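Endonuclease PI-MtuI (Mycobacterium tuberculosis, PDB 2IMZ) is an intein, named as an endonuclease, whose splicing domain probably excises the intein from the RecA precursor and joins the flanking segments. Local coordinates at residues V32-A35 with T39-A42. The protein carries 1 engineered substitution. Numbering follows the deposited sequence.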
# COMPACT_ATOMS: atom_id res chain seq x y z
N VAL A 32 -8.58 -7.37 -10.39
CA VAL A 32 -8.38 -6.44 -11.48
C VAL A 32 -7.42 -5.42 -10.88
O VAL A 32 -7.75 -4.75 -9.90
CB VAL A 32 -9.68 -5.70 -11.87
CG1 VAL A 32 -9.37 -4.64 -12.93
CG2 VAL A 32 -10.70 -6.69 -12.40
N ALA A 33 -6.22 -5.33 -11.46
CA ALA A 33 -5.22 -4.39 -10.96
C ALA A 33 -4.88 -3.36 -12.02
O ALA A 33 -4.80 -3.68 -13.20
CB ALA A 33 -3.96 -5.15 -10.55
N ALA A 34 -4.68 -2.12 -11.58
CA ALA A 34 -4.34 -1.03 -12.49
C ALA A 34 -2.83 -0.80 -12.52
O ALA A 34 -2.18 -0.75 -11.48
CB ALA A 34 -5.05 0.25 -12.06
N ALA A 35 -2.29 -0.65 -13.73
CA ALA A 35 -0.87 -0.39 -13.92
C ALA A 35 -0.64 1.12 -13.93
O ALA A 35 -1.60 1.89 -13.93
CB ALA A 35 -0.40 -1.01 -15.23
N THR A 39 -3.76 1.02 -17.54
CA THR A 39 -4.25 -0.22 -18.14
C THR A 39 -4.54 -1.21 -17.02
O THR A 39 -3.94 -1.13 -15.95
CB THR A 39 -3.22 -0.82 -19.13
OG1 THR A 39 -1.95 -0.98 -18.48
CG2 THR A 39 -3.05 0.08 -20.34
N LEU A 40 -5.46 -2.13 -17.27
CA LEU A 40 -5.84 -3.11 -16.26
C LEU A 40 -5.33 -4.51 -16.57
O LEU A 40 -5.31 -4.94 -17.73
CB LEU A 40 -7.36 -3.11 -16.10
CG LEU A 40 -7.85 -1.71 -15.76
CD1 LEU A 40 -9.34 -1.62 -15.90
CD2 LEU A 40 -7.40 -1.35 -14.34
N HIS A 41 -4.93 -5.23 -15.53
CA HIS A 41 -4.39 -6.57 -15.67
C HIS A 41 -4.83 -7.49 -14.55
O HIS A 41 -5.11 -7.05 -13.44
CB HIS A 41 -2.86 -6.53 -15.66
CG HIS A 41 -2.28 -5.56 -16.64
ND1 HIS A 41 -2.34 -4.20 -16.46
CD2 HIS A 41 -1.63 -5.76 -17.81
CE1 HIS A 41 -1.75 -3.60 -17.48
NE2 HIS A 41 -1.32 -4.52 -18.32
N ALA A 42 -4.89 -8.79 -14.84
CA ALA A 42 -5.25 -9.76 -13.82
C ALA A 42 -3.98 -10.06 -13.04
O ALA A 42 -2.97 -10.45 -13.61
CB ALA A 42 -5.79 -11.03 -14.47
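L40 reaches over to A34 on the face of the hairpin that the two share with V32. With CG anti to its own carbonyl carbon (chi1 -56°) and CD1 extended anti to CA (chi2 167°), L40 turns CD2 to A34 CB at 3.6 Å and equally near A34 CA. V32 closes in from the other flank: its CG1, anti to the backbone N, lies 4.1 Å from L40 CB, the two side chains passing at a slant. P96 and E130 also touch L40. The opposite face carries A33 and H41; the imidazole of H41 runs along the strand toward the turn and lies obliquely near A35 CB, though the ring's orientation is doubtful. There A35 CB also sits 3.6 Å from T39 OG1, a hydroxyl hydrogen-bonded to D37 OD1 within the turn. Between the two faces, A33 and H41 form a hydrogen-bonded pair, with A33 N to H41 O and H41 N to A33 O both 2.8 Å. A straighter bond, 171° at the hydrogen, runs from A35 N to T39 O. Such pairing, across strands 30-34 and 40-52 joined by a short turn, is that of an antiparallel beta hairpin, consistent with the HINT (Hedgehog/intein) fold of this family.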